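Local coordinates for putative oxidoreductase (Yersinia pestis, PDB 3KUX), which probably binds a nicotinamide adenine dinucleotide cofactor through its Rossmann fold and uses it to oxidise or reduce a substrate that has not been established, at residues Met28-Leu33 with Gly308-Ile313; Ser153-Tyr158 with Pro182-Gln187; Gln190-Pro195 with Pro222-Val227. All coordinates share one frame; numbering follows the deposited sequence.

Contact 1: residues Met28-Leu33 with Gly308-Ile313; sequences MGTPGL and GIRDAI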
HETATM    1  N   MSE A  28     -12.752   0.677  12.337  1.00 21.03           N
HETATM    2  CA  MSE A  28     -13.978   0.244  12.977  1.00 21.69           C
HETATM    3  C   MSE A  28     -13.911  -1.237  13.334  1.00 19.65           C
HETATM    4  O   MSE A  28     -14.341  -1.646  14.411  1.00 18.68           O
HETATM    5  CB  MSE A  28     -15.166   0.505  12.052  1.00 22.61           C
HETATM    6  CG  MSE A  28     -16.471   0.764  12.782  1.00 33.42           C
HETATM    7 SE   MSE A  28     -16.418   2.403  13.857  1.00 57.22          SE
HETATM    8  CE  MSE A  28     -15.368   1.757  15.378  1.00 49.38           C
ATOM      9  N   GLY A  29     -13.358  -2.035  12.427  1.00 18.63           N
ATOM     10  CA  GLY A  29     -13.360  -3.486  12.581  1.00 19.28           C
ATOM     11  C   GLY A  29     -12.217  -4.009  13.425  1.00 19.17           C
ATOM     12  O   GLY A  29     -12.074  -5.216  13.616  1.00 18.10           O
ATOM     13  N   THR A  30     -11.406  -3.094  13.939  1.00 19.80           N
ATOM     14  CA  THR A  30     -10.230  -3.458  14.715  1.00 20.36           C
ATOM     15  C   THR A  30     -10.446  -3.247  16.218  1.00 19.55           C
ATOM     16  O   THR A  30     -10.600  -2.108  16.681  1.00 19.57           O
ATOM     17  CB  THR A  30      -9.002  -2.656  14.238  1.00 20.61           C
ATOM     18  OG1 THR A  30      -8.698  -3.014  12.884  1.00 22.41           O
ATOM     19  CG2 THR A  30      -7.795  -2.942  15.117  1.00 22.24           C
ATOM     20  N   PRO A  31     -10.463  -4.350  16.987  1.00 18.15           N
ATOM     21  CA  PRO A  31     -10.598  -4.254  18.438  1.00 17.59           C
ATOM     22  C   PRO A  31      -9.420  -3.482  19.011  1.00 17.61           C
ATOM     23  O   PRO A  31      -8.294  -3.628  18.532  1.00 18.08           O
ATOM     24  CB  PRO A  31     -10.546  -5.716  18.902  1.00 15.68           C
ATOM     25  CG  PRO A  31     -10.835  -6.528  17.698  1.00 15.95           C
ATOM     26  CD  PRO A  31     -10.302  -5.741  16.538  1.00 17.97           C
ATOM     27  N   GLY A  32      -9.679  -2.656  20.017  1.00 16.90           N
ATOM     28  CA  GLY A  32      -8.637  -1.822  20.594  1.00 17.98           C
ATOM     29  C   GLY A  32      -8.617  -0.436  19.980  1.00 19.19           C
ATOM     30  O   GLY A  32      -8.111   0.505  20.586  1.00 19.77           O
ATOM     31  N   LEU A  33      -9.165  -0.307  18.775  1.00 20.14           N
ATOM     32  CA  LEU A  33      -9.260   0.995  18.120  1.00 20.89           C
ATOM     33  C   LEU A  33     -10.695   1.523  18.123  1.00 22.14           C
ATOM     34  O   LEU A  33     -11.645   0.784  17.847  1.00 22.48           O
ATOM     35  CB  LEU A  33      -8.727   0.924  16.688  1.00 21.25           C
ATOM     36  CG  LEU A  33      -7.246   0.600  16.482  1.00 21.63           C
ATOM     37  CD1 LEU A  33      -6.897   0.637  14.998  1.00 19.22           C
ATOM     38  CD2 LEU A  33      -6.362   1.560  17.263  1.00 23.08           C
ATOM     39  N   GLY A 308      -1.797  -4.043  13.832  1.00 10.46           N
ATOM     40  CA  GLY A 308      -0.367  -3.834  14.007  1.00 10.72           C
ATOM     41  C   GLY A 308      -0.081  -2.443  14.538  1.00 11.28           C
ATOM     42  O   GLY A 308       0.798  -2.254  15.379  1.00 11.32           O
ATOM     43  N   ILE A 309      -0.821  -1.463  14.037  1.00 11.43           N
ATOM     44  CA  ILE A 309      -0.680  -0.096  14.512  1.00 12.01           C
ATOM     45  C   ILE A 309      -1.052  -0.049  15.987  1.00 12.93           C
ATOM     46  O   ILE A 309      -0.283   0.420  16.823  1.00 13.72           O
ATOM     47  CB  ILE A 309      -1.598   0.865  13.740  1.00 12.45           C
ATOM     48  CG1 ILE A 309      -1.202   0.923  12.257  1.00 10.37           C
ATOM     49  CG2 ILE A 309      -1.561   2.247  14.376  1.00 10.96           C
ATOM     50  CD1 ILE A 309       0.062   1.723  11.977  1.00  8.03           C
ATOM     51  N   ARG A 310      -2.243  -0.546  16.293  1.00 12.70           N
ATOM     52  CA  ARG A 310      -2.682  -0.692  17.665  1.00 12.05           C
ATOM     53  C   ARG A 310      -1.543  -1.201  18.539  1.00 13.12           C
ATOM     54  O   ARG A 310      -1.105  -0.520  19.465  1.00 14.78           O
ATOM     55  CB  ARG A 310      -3.853  -1.670  17.732  1.00 10.95           C
ATOM     56  CG  ARG A 310      -4.349  -1.956  19.135  1.00  9.44           C
ATOM     57  CD  ARG A 310      -5.250  -3.170  19.141  1.00  5.90           C
ATOM     58  NE  ARG A 310      -4.500  -4.376  18.810  1.00  8.01           N
ATOM     59  CZ  ARG A 310      -5.028  -5.462  18.253  1.00  3.66           C
ATOM     60  NH1 ARG A 310      -6.320  -5.501  17.948  1.00  2.00           N
ATOM     61  NH2 ARG A 310      -4.255  -6.505  17.991  1.00  3.32           N
ATOM     62  N   ASP A 311      -1.058  -2.399  18.232  1.00 12.80           N
ATOM     63  CA  ASP A 311      -0.059  -3.054  19.067  1.00 13.65           C
ATOM     64  C   ASP A 311       1.250  -2.275  19.174  1.00 14.77           C
ATOM     65  O   ASP A 311       1.938  -2.356  20.194  1.00 15.78           O
ATOM     66  CB  ASP A 311       0.190  -4.479  18.578  1.00 13.93           C
ATOM     67  CG  ASP A 311      -1.012  -5.379  18.789  1.00 18.50           C
ATOM     68  OD1 ASP A 311      -1.940  -4.969  19.519  1.00 28.79           O
ATOM     69  OD2 ASP A 311      -1.036  -6.492  18.230  1.00 20.51           O
ATOM     70  N   ALA A 312       1.592  -1.525  18.128  1.00 14.05           N
ATOM     71  CA  ALA A 312       2.800  -0.702  18.146  1.00 12.84           C
ATOM     72  C   ALA A 312       2.651   0.489  19.094  1.00 13.88           C
ATOM     73  O   ALA A 312       3.574   0.810  19.846  1.00 12.52           O
ATOM     74  CB  ALA A 312       3.142  -0.232  16.752  1.00 12.98           C
ATOM     75  N   ILE A 313       1.491   1.140  19.050  1.00 13.00           N
ATOM     76  CA  ILE A 313       1.190   2.235  19.964  1.00 13.58           C
ATOM     77  C   ILE A 313       1.419   1.793  21.403  1.00 15.58           C
ATOM     78  O   ILE A 313       2.121   2.456  22.171  1.00 15.80           O
ATOM     79  CB  ILE A 313      -0.278   2.689  19.845  1.00 14.25           C
ATOM     80  CG1 ILE A 313      -0.593   3.188  18.430  1.00 14.58           C
ATOM     81  CG2 ILE A 313      -0.600   3.747  20.887  1.00 10.79           C
ATOM     82  CD1 ILE A 313       0.254   4.346  17.972  1.00 18.05           C
TER

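Contact 2: residues Ser153-Tyr158 with Pro182-Gln187; sequences SHFDRY and PHLLDQ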
ATOM      1  N   SER A 153       5.523  -8.620 -11.728  1.00  6.45           N
ATOM      2  CA  SER A 153       4.334  -8.177 -11.020  1.00  6.50           C
ATOM      3  C   SER A 153       3.590  -7.140 -11.861  1.00  7.98           C
ATOM      4  O   SER A 153       4.150  -6.091 -12.185  1.00  8.12           O
ATOM      5  CB  SER A 153       4.740  -7.587  -9.666  1.00  4.43           C
ATOM      6  OG  SER A 153       3.626  -7.078  -8.956  1.00  8.95           O
ATOM      7  N   HIS A 154       2.338  -7.443 -12.222  1.00  8.01           N
ATOM      8  CA  HIS A 154       1.521  -6.550 -13.056  1.00  8.62           C
ATOM      9  C   HIS A 154       0.253  -6.046 -12.361  1.00  8.36           C
ATOM     10  O   HIS A 154      -0.328  -6.738 -11.522  1.00  8.51           O
ATOM     11  CB  HIS A 154       1.059  -7.262 -14.327  1.00  8.05           C
ATOM     12  CG  HIS A 154       2.141  -7.515 -15.327  1.00 12.66           C
ATOM     13  ND1 HIS A 154       2.047  -7.103 -16.639  1.00 14.02           N
ATOM     14  CD2 HIS A 154       3.321  -8.171 -15.222  1.00 12.92           C
ATOM     15  CE1 HIS A 154       3.132  -7.478 -17.294  1.00 11.75           C
ATOM     16  NE2 HIS A 154       3.918  -8.131 -16.459  1.00  8.08           N
ATOM     17  N   PHE A 155      -0.176  -4.847 -12.744  1.00  7.25           N
ATOM     18  CA  PHE A 155      -1.546  -4.398 -12.513  1.00  7.18           C
ATOM     19  C   PHE A 155      -2.131  -3.887 -13.822  1.00  7.21           C
ATOM     20  O   PHE A 155      -2.343  -2.685 -13.993  1.00  8.65           O
ATOM     21  CB  PHE A 155      -1.615  -3.306 -11.451  1.00  7.36           C
ATOM     22  CG  PHE A 155      -1.888  -3.825 -10.079  1.00 10.50           C
ATOM     23  CD1 PHE A 155      -2.760  -4.886  -9.892  1.00 15.55           C
ATOM     24  CD2 PHE A 155      -1.284  -3.253  -8.972  1.00 15.44           C
ATOM     25  CE1 PHE A 155      -3.019  -5.377  -8.622  1.00 18.99           C
ATOM     26  CE2 PHE A 155      -1.533  -3.738  -7.699  1.00 19.25           C
ATOM     27  CZ  PHE A 155      -2.405  -4.802  -7.524  1.00 21.37           C
ATOM     28  N   ASP A 156      -2.381  -4.808 -14.747  1.00  5.60           N
ATOM     29  CA  ASP A 156      -2.870  -4.450 -16.072  1.00  4.06           C
ATOM     30  C   ASP A 156      -4.384  -4.343 -16.058  1.00  3.58           C
ATOM     31  O   ASP A 156      -5.063  -5.216 -15.532  1.00  3.52           O
ATOM     32  CB  ASP A 156      -2.414  -5.482 -17.101  1.00  2.00           C
ATOM     33  CG  ASP A 156      -0.911  -5.615 -17.150  1.00  5.16           C
ATOM     34  OD1 ASP A 156      -0.221  -4.659 -16.733  1.00 13.25           O
ATOM     35  OD2 ASP A 156      -0.414  -6.667 -17.598  1.00  3.02           O
ATOM     36  N   ARG A 157      -4.906  -3.264 -16.629  1.00  3.89           N
ATOM     37  CA  ARG A 157      -6.342  -3.033 -16.641  1.00  4.66           C
ATOM     38  C   ARG A 157      -6.828  -2.649 -18.020  1.00  6.52           C
ATOM     39  O   ARG A 157      -6.046  -2.251 -18.885  1.00  7.11           O
ATOM     40  CB  ARG A 157      -6.708  -1.903 -15.693  1.00  3.82           C
ATOM     41  CG  ARG A 157      -6.307  -2.113 -14.267  1.00  3.08           C
ATOM     42  CD  ARG A 157      -6.148  -0.765 -13.623  1.00 10.22           C
ATOM     43  NE  ARG A 157      -6.224  -0.830 -12.172  1.00 16.37           N
ATOM     44  CZ  ARG A 157      -5.993   0.210 -11.383  1.00 20.12           C
ATOM     45  NH1 ARG A 157      -5.666   1.381 -11.921  1.00 20.97           N
ATOM     46  NH2 ARG A 157      -6.080   0.081 -10.063  1.00 14.33           N
ATOM     47  N   TYR A 158      -8.136  -2.745 -18.213  1.00  8.57           N
ATOM     48  CA  TYR A 158      -8.747  -2.250 -19.427  1.00  8.90           C
ATOM     49  C   TYR A 158      -9.751  -1.161 -19.116  1.00  9.31           C
ATOM     50  O   TYR A 158     -10.914  -1.443 -18.832  1.00  8.33           O
ATOM     51  CB  TYR A 158      -9.433  -3.380 -20.195  1.00  8.61           C
ATOM     52  CG  TYR A 158      -9.913  -2.947 -21.562  1.00 10.96           C
ATOM     53  CD1 TYR A 158      -9.004  -2.651 -22.573  1.00  9.09           C
ATOM     54  CD2 TYR A 158     -11.267  -2.823 -21.839  1.00 10.30           C
ATOM     55  CE1 TYR A 158      -9.431  -2.249 -23.820  1.00 10.23           C
ATOM     56  CE2 TYR A 158     -11.703  -2.420 -23.087  1.00 11.36           C
ATOM     57  CZ  TYR A 158     -10.779  -2.134 -24.074  1.00 12.16           C
ATOM     58  OH  TYR A 158     -11.204  -1.731 -25.320  1.00 15.11           O
ATOM     59  N   PRO A 182       4.090   2.802  -6.067  1.00 10.40           N
ATOM     60  CA  PRO A 182       4.426   2.599  -4.660  1.00 11.03           C
ATOM     61  C   PRO A 182       4.045   1.210  -4.147  1.00 11.11           C
ATOM     62  O   PRO A 182       4.813   0.586  -3.410  1.00  9.54           O
ATOM     63  CB  PRO A 182       3.615   3.687  -3.949  1.00  9.94           C
ATOM     64  CG  PRO A 182       3.458   4.760  -4.964  1.00  8.02           C
ATOM     65  CD  PRO A 182       3.350   4.057  -6.287  1.00  9.72           C
ATOM     66  N   HIS A 183       2.868   0.728  -4.530  1.00 12.41           N
ATOM     67  CA  HIS A 183       2.426  -0.594  -4.097  1.00 13.11           C
ATOM     68  C   HIS A 183       3.401  -1.667  -4.551  1.00 11.53           C
ATOM     69  O   HIS A 183       3.864  -2.475  -3.751  1.00 13.16           O
ATOM     70  CB  HIS A 183       1.025  -0.901  -4.629  1.00 13.74           C
ATOM     71  CG  HIS A 183      -0.054  -0.088  -3.986  1.00 20.01           C
ATOM     72  ND1 HIS A 183      -0.251  -0.059  -2.621  1.00 22.65           N
ATOM     73  CD2 HIS A 183      -1.002   0.720  -4.520  1.00 23.66           C
ATOM     74  CE1 HIS A 183      -1.269   0.735  -2.342  1.00 22.02           C
ATOM     75  NE2 HIS A 183      -1.742   1.220  -3.477  1.00 25.27           N
ATOM     76  N   LEU A 184       3.719  -1.656  -5.842  1.00 10.31           N
ATOM     77  CA  LEU A 184       4.571  -2.673  -6.440  1.00  8.22           C
ATOM     78  C   LEU A 184       6.008  -2.580  -5.945  1.00  8.97           C
ATOM     79  O   LEU A 184       6.594  -3.583  -5.542  1.00 11.20           O
ATOM     80  CB  LEU A 184       4.522  -2.564  -7.961  1.00  7.99           C
ATOM     81  CG  LEU A 184       3.291  -3.164  -8.646  1.00  7.59           C
ATOM     82  CD1 LEU A 184       2.086  -3.205  -7.725  1.00  5.36           C
ATOM     83  CD2 LEU A 184       2.973  -2.409  -9.927  1.00  7.81           C
ATOM     84  N   LEU A 185       6.572  -1.377  -5.972  1.00  7.95           N
ATOM     85  CA  LEU A 185       7.927  -1.159  -5.486  1.00  7.77           C
ATOM     86  C   LEU A 185       8.096  -1.660  -4.057  1.00  9.70           C
ATOM     87  O   LEU A 185       9.085  -2.322  -3.732  1.00 11.72           O
ATOM     88  CB  LEU A 185       8.294   0.323  -5.561  1.00  7.59           C
ATOM     89  CG  LEU A 185       8.707   0.877  -6.928  1.00  8.31           C
ATOM     90  CD1 LEU A 185       8.787   2.401  -6.898  1.00 10.14           C
ATOM     91  CD2 LEU A 185      10.027   0.276  -7.369  1.00  2.00           C
ATOM     92  N   ASP A 186       7.130  -1.347  -3.202  1.00  9.05           N
ATOM     93  CA  ASP A 186       7.230  -1.725  -1.806  1.00  9.44           C
ATOM     94  C   ASP A 186       7.299  -3.240  -1.644  1.00 10.51           C
ATOM     95  O   ASP A 186       8.086  -3.748  -0.838  1.00 11.02           O
ATOM     96  CB  ASP A 186       6.068  -1.164  -1.000  1.00 10.90           C
ATOM     97  CG  ASP A 186       6.174  -1.507   0.471  1.00 16.70           C
ATOM     98  OD1 ASP A 186       7.212  -1.170   1.082  1.00 19.22           O
ATOM     99  OD2 ASP A 186       5.227  -2.122   1.015  1.00 21.95           O
ATOM    100  N   GLN A 187       6.479  -3.959  -2.406  1.00 10.31           N
ATOM    101  CA  GLN A 187       6.508  -5.424  -2.376  1.00 10.19           C
ATOM    102  C   GLN A 187       7.864  -5.970  -2.827  1.00 10.22           C
ATOM    103  O   GLN A 187       8.417  -6.877  -2.205  1.00  8.00           O
ATOM    104  CB  GLN A 187       5.395  -6.006  -3.241  1.00 10.21           C
ATOM    105  CG  GLN A 187       3.998  -5.795  -2.686  1.00  9.20           C
ATOM    106  CD  GLN A 187       2.932  -6.493  -3.512  1.00  9.39           C
ATOM    107  OE1 GLN A 187       1.794  -6.652  -3.065  1.00  7.94           O
ATOM    108  NE2 GLN A 187       3.295  -6.914  -4.724  1.00  4.87           N
TER
HETATM  109  O   HOH W   1       5.155  -6.192  -6.603  1.00  7.94           O

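Contact 3: residues Gln190-Pro195 with Pro222-Val227; sequences QLFGLP and PGQRVV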
ATOM      1  N   GLN A 190      10.299  -5.505  -0.103  1.00 13.23           N
ATOM      2  CA  GLN A 190      10.009  -6.439   0.979  1.00 11.28           C
ATOM      3  C   GLN A 190      10.509  -7.848   0.685  1.00 11.14           C
ATOM      4  O   GLN A 190      10.981  -8.544   1.579  1.00 11.47           O
ATOM      5  CB  GLN A 190       8.512  -6.475   1.259  1.00 12.08           C
ATOM      6  CG  GLN A 190       8.000  -5.208   1.892  1.00 13.43           C
ATOM      7  CD  GLN A 190       8.676  -4.931   3.210  1.00 14.15           C
ATOM      8  OE1 GLN A 190       8.610  -5.742   4.134  1.00 12.22           O
ATOM      9  NE2 GLN A 190       9.340  -3.784   3.306  1.00 15.73           N
ATOM     10  N   LEU A 191      10.400  -8.263  -0.572  1.00 10.85           N
ATOM     11  CA  LEU A 191      10.802  -9.607  -0.972  1.00 10.07           C
ATOM     12  C   LEU A 191      12.304  -9.742  -1.227  1.00 11.33           C
ATOM     13  O   LEU A 191      12.915 -10.725  -0.811  1.00 12.52           O
ATOM     14  CB  LEU A 191      10.032 -10.052  -2.218  1.00  8.65           C
ATOM     15  CG  LEU A 191       8.520 -10.257  -2.092  1.00  7.87           C
ATOM     16  CD1 LEU A 191       7.884 -10.415  -3.465  1.00  2.00           C
ATOM     17  CD2 LEU A 191       8.200 -11.456  -1.216  1.00  7.85           C
ATOM     18  N   PHE A 192      12.897  -8.763  -1.906  1.00 11.21           N
ATOM     19  CA  PHE A 192      14.276  -8.906  -2.387  1.00 11.08           C
ATOM     20  C   PHE A 192      15.238  -7.822  -1.913  1.00  9.23           C
ATOM     21  O   PHE A 192      16.420  -7.853  -2.239  1.00  9.07           O
ATOM     22  CB  PHE A 192      14.306  -8.965  -3.921  1.00 12.05           C
ATOM     23  CG  PHE A 192      13.389  -9.999  -4.509  1.00 12.22           C
ATOM     24  CD1 PHE A 192      13.720 -11.345  -4.463  1.00 11.35           C
ATOM     25  CD2 PHE A 192      12.195  -9.626  -5.108  1.00 11.14           C
ATOM     26  CE1 PHE A 192      12.874 -12.302  -5.002  1.00 12.34           C
ATOM     27  CE2 PHE A 192      11.343 -10.577  -5.651  1.00  9.21           C
ATOM     28  CZ  PHE A 192      11.683 -11.917  -5.598  1.00 10.92           C
ATOM     29  N   GLY A 193      14.740  -6.860  -1.151  1.00  9.67           N
ATOM     30  CA  GLY A 193      15.572  -5.740  -0.739  1.00 10.94           C
ATOM     31  C   GLY A 193      15.841  -4.790  -1.895  1.00 12.63           C
ATOM     32  O   GLY A 193      15.121  -4.789  -2.891  1.00 13.37           O
ATOM     33  N   LEU A 194      16.890  -3.983  -1.765  1.00 14.06           N
ATOM     34  CA  LEU A 194      17.200  -2.954  -2.750  1.00 13.08           C
ATOM     35  C   LEU A 194      17.901  -3.522  -3.966  1.00 13.05           C
ATOM     36  O   LEU A 194      18.778  -4.369  -3.839  1.00 14.72           O
ATOM     37  CB  LEU A 194      18.086  -1.883  -2.126  1.00 13.11           C
ATOM     38  CG  LEU A 194      17.411  -0.959  -1.121  1.00 12.34           C
ATOM     39  CD1 LEU A 194      18.465  -0.186  -0.347  1.00 14.63           C
ATOM     40  CD2 LEU A 194      16.449  -0.020  -1.840  1.00  6.32           C
ATOM     41  N   PRO A 195      17.522  -3.045  -5.154  1.00 12.53           N
ATOM     42  CA  PRO A 195      18.190  -3.446  -6.385  1.00 12.98           C
ATOM     43  C   PRO A 195      19.499  -2.681  -6.556  1.00 12.47           C
ATOM     44  O   PRO A 195      19.816  -1.822  -5.738  1.00 11.46           O
ATOM     45  CB  PRO A 195      17.194  -3.028  -7.465  1.00 12.24           C
ATOM     46  CG  PRO A 195      16.505  -1.842  -6.882  1.00 12.34           C
ATOM     47  CD  PRO A 195      16.441  -2.075  -5.395  1.00 11.84           C
ATOM     48  N   PRO A 222      22.132  -8.807  -8.501  1.00 11.46           N
ATOM     49  CA  PRO A 222      23.046  -9.886  -8.836  1.00 10.46           C
ATOM     50  C   PRO A 222      22.281 -11.198  -9.025  1.00 10.83           C
ATOM     51  O   PRO A 222      21.731 -11.742  -8.065  1.00 12.70           O
ATOM     52  CB  PRO A 222      23.939  -9.982  -7.597  1.00  9.10           C
ATOM     53  CG  PRO A 222      23.899  -8.627  -6.995  1.00  8.43           C
ATOM     54  CD  PRO A 222      22.527  -8.097  -7.269  1.00 11.64           C
ATOM     55  N   GLY A 223      22.238 -11.693 -10.253  1.00 10.44           N
ATOM     56  CA  GLY A 223      21.602 -12.971 -10.533  1.00  9.91           C
ATOM     57  C   GLY A 223      20.094 -12.965 -10.384  1.00 10.22           C
ATOM     58  O   GLY A 223      19.481 -14.023 -10.252  1.00  9.85           O
ATOM     59  N   GLN A 224      19.492 -11.776 -10.407  1.00 10.03           N
ATOM     60  CA  GLN A 224      18.032 -11.648 -10.313  1.00  9.85           C
ATOM     61  C   GLN A 224      17.490 -10.493 -11.146  1.00  9.33           C
ATOM     62  O   GLN A 224      18.179  -9.491 -11.341  1.00 11.59           O
ATOM     63  CB  GLN A 224      17.603 -11.453  -8.860  1.00  8.72           C
ATOM     64  CG  GLN A 224      17.928 -12.629  -7.969  1.00  9.44           C
ATOM     65  CD  GLN A 224      17.412 -12.446  -6.565  1.00  7.69           C
ATOM     66  OE1 GLN A 224      16.584 -13.223  -6.094  1.00  6.67           O
ATOM     67  NE2 GLN A 224      17.894 -11.411  -5.883  1.00 10.00           N
ATOM     68  N   ARG A 225      16.261 -10.641 -11.635  1.00  6.78           N
ATOM     69  CA  ARG A 225      15.540  -9.533 -12.265  1.00  6.03           C
ATOM     70  C   ARG A 225      14.122  -9.416 -11.712  1.00  7.31           C
ATOM     71  O   ARG A 225      13.442 -10.421 -11.493  1.00  7.44           O
ATOM     72  CB  ARG A 225      15.478  -9.693 -13.784  1.00  3.35           C
ATOM     73  CG  ARG A 225      16.823  -9.740 -14.478  1.00  4.74           C
ATOM     74  CD  ARG A 225      17.647  -8.488 -14.263  1.00  2.09           C
ATOM     75  NE  ARG A 225      19.037  -8.859 -13.999  1.00 14.20           N
ATOM     76  CZ  ARG A 225      19.991  -8.924 -14.922  1.00 13.17           C
ATOM     77  NH1 ARG A 225      19.724  -8.618 -16.180  1.00 20.87           N
ATOM     78  NH2 ARG A 225      21.217  -9.289 -14.582  1.00 19.00           N
ATOM     79  N   VAL A 226      13.683  -8.180 -11.495  1.00  7.18           N
ATOM     80  CA  VAL A 226      12.318  -7.906 -11.064  1.00  7.61           C
ATOM     81  C   VAL A 226      11.627  -6.978 -12.061  1.00  7.60           C
ATOM     82  O   VAL A 226      12.129  -5.896 -12.352  1.00 10.61           O
ATOM     83  CB  VAL A 226      12.299  -7.244  -9.676  1.00  7.92           C
ATOM     84  CG1 VAL A 226      10.934  -6.642  -9.388  1.00  5.52           C
ATOM     85  CG2 VAL A 226      12.690  -8.250  -8.600  1.00  8.24           C
ATOM     86  N   VAL A 227      10.483  -7.395 -12.591  1.00  5.30           N
ATOM     87  CA  VAL A 227       9.766  -6.560 -13.546  1.00  3.66           C
ATOM     88  C   VAL A 227       8.416  -6.118 -13.000  1.00  5.66           C
ATOM     89  O   VAL A 227       7.548  -6.946 -12.716  1.00  8.87           O
ATOM     90  CB  VAL A 227       9.573  -7.267 -14.903  1.00  3.35           C
ATOM     91  CG1 VAL A 227       8.678  -6.433 -15.823  1.00  2.47           C
ATOM     92  CG2 VAL A 227      10.916  -7.513 -15.559  1.00  2.00           C
TER

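Contact 1: residues Met28-Leu33 with Gly308-Ile313
The planar guanidinium of Arg-310 is engaged at its edges: the carbonyl oxygen of Pro-31 lies in its plane on the NH1 side, while the carboxylate of Asp-311 lies along the edge formed by NE and NH2. The methyl CG2 of Thr-30 approaches obliquely, 4.1 Å from Arg-310 NH1. The bond across the contact runs from Arg-310 NH1 to Pro-31 O over 2.8 Å and is nearly straight, with an angle of 164° at the hydrogen. On the other side Arg-310 NE makes a 2.7 Å salt bridge to Asp-311 OD1, and NH2 adds weak bonds to both carboxylate oxygens. Bonds at two edges should restrict the rotation of the group, and Asp-311 probably helps to orient NH1 for the turn. Arginine suits this place because its long chain first packs and then donates: Arg-310 CB meets Leu-33 CD2 at 4.1 Å, Arg-310 CD lies 3.9 Å from Gly-32 CA, and a bend at chi3 (67°) brings the guanidinium to the carbonyl. The loop is a type II beta turn from Thr-30 to Leu-33, closed by Leu-33 N to Thr-30 O at 3.1 Å. Pro-31 and Gly-32 fit its two central positions, the glycine adopting a phi of 95° and offering a bare CA to the arginine chain. Thr-30 directs its hydroxyl back to Leu-26 O, while its methyl CG2 faces the arginine. The turn links helix 17-28 to strand 33-39, and helix 303-313 lies against it, with Tyr-306 also touching Thr-30 and Leu-33. Ile-8 of strand 8-13 meets both Leu-33 and Arg-310, and Ile-309 of the same helix reaches Val-95 of strand 93-96, so this helix from the C-terminal family region rests against the Rossmann sheet.

Contact 2: residues Ser153-Tyr158 with Pro182-Gln187
Leu-184 leaves helix 182-187 with its CB directed at strand 153-156, and its CG, anti to the carbonyl carbon (chi1 -79°), carries the branch across. Leu-184 CG rests 3.9 Å from Ser-153 OG in a plain van der Waals contact, since the hydroxyl has its polar partners in Arg-240 and a water. Beyond it, Leu-184 CD1 settles obliquely against the aromatic ring, 3.6 Å from Phe-155 CD2 and 3.7 Å from CE2 of the same ring. The branched leucine thus touches both the small serine and the phenyl group two residues on, the alternation of the strand bringing both to the helix side. The leucine side chain also touches Leu-228 of the neighbouring strand.

Polar groups join in through water. One water lies 2.9 Å from Ser-153 OG and donates to the backbone Leu-184 O at 3.2 Å, linking strand to helix. Ser-153 OG is bonded as well to Arg-240, whose charge makes a cation-pi contact with the Phe-155 ring; a buried hydroxyl is therefore well provided for.

The axes of strand 153-156 and helix segment 182-187 pass 9.7 Å apart and run nearly antiparallel, at 168°. This is the packing of a helix over a beta-sheet face, here helix 176-192 on the mixed sheet of the C-terminal alpha/beta domain of this oxidoreductase family.

Contact 3: residues Gln190-Pro195 with Pro222-Val227
The ring of Phe-192 is met obliquely from one side by both Gln-224 and Val-226, near its two ortho carbons, while Leu-191 CB covers the opposite face, 3.6 Å above the plane and displaced toward the rim. Near CD2 comes the methyl CG2 of Val-226, 3.8 Å from Phe-192 CD2 and 4.0 Å from CE2 of the same ring. Near CD1 comes the amide end of Gln-224, whose plane stands at 89° to the ring, essentially perpendicular. Gln-224 and Val-226 are two apart in strand 224-227, so both project from the face of the sheet that the helix covers. The glutamine chain runs out extended beyond CG to bring its amide to the ring; at this partly exposed position a long chain can reach the aromatic group with a polar end that may also stay near solvent. The short, branched valine suits the more buried position.

Phe-192 ends its helix, with CG anti to the carbonyl carbon (chi1 -53°), which sets the ring beside Gln-224 and Val-226. Phe-151 of the adjoining strand 148-156 also meets the ring, with the planes inclined. Right after it, Gly-193 takes a positive phi (73°), which glycine accepts readily, and the chain leaves the helix; its carbonyl oxygen is bonded to the Tyr-221 hydroxyl.

Across the contact, Pro-222 and Gly-223 make the tight connection between strands 214-221 and 224-231, a beta hairpin in which Val-226 pairs with Leu-219 through the backbone. The last turn of helix 176-192 thus packs on the first residues of strand 224-231, part of the helix-on-sheet layering of the C-terminal alpha/beta domain.

Overall arrangement
Contacts 2 and 3 belong together: both set helix 176-192 against neighbouring strands of the mixed sheet, and Ser-153 N lies 2.8 Å from Val-227 O, a probable hydrogen bond between them. Contact 2 is the deeper, its centre about 10 Å from the centre of the chain, and combines apolar packing with a bridging water; contact 3, at the end of the same helix and centred about 19 Å from that point, is partly buried and mixes a phenyl ring with an amide. Contact 1 touches neither, its nearest atoms about 13 Å from each. It is also peripheral though largely buried, joins the Rossmann and C-terminal family regions, and relies on a charged side chain.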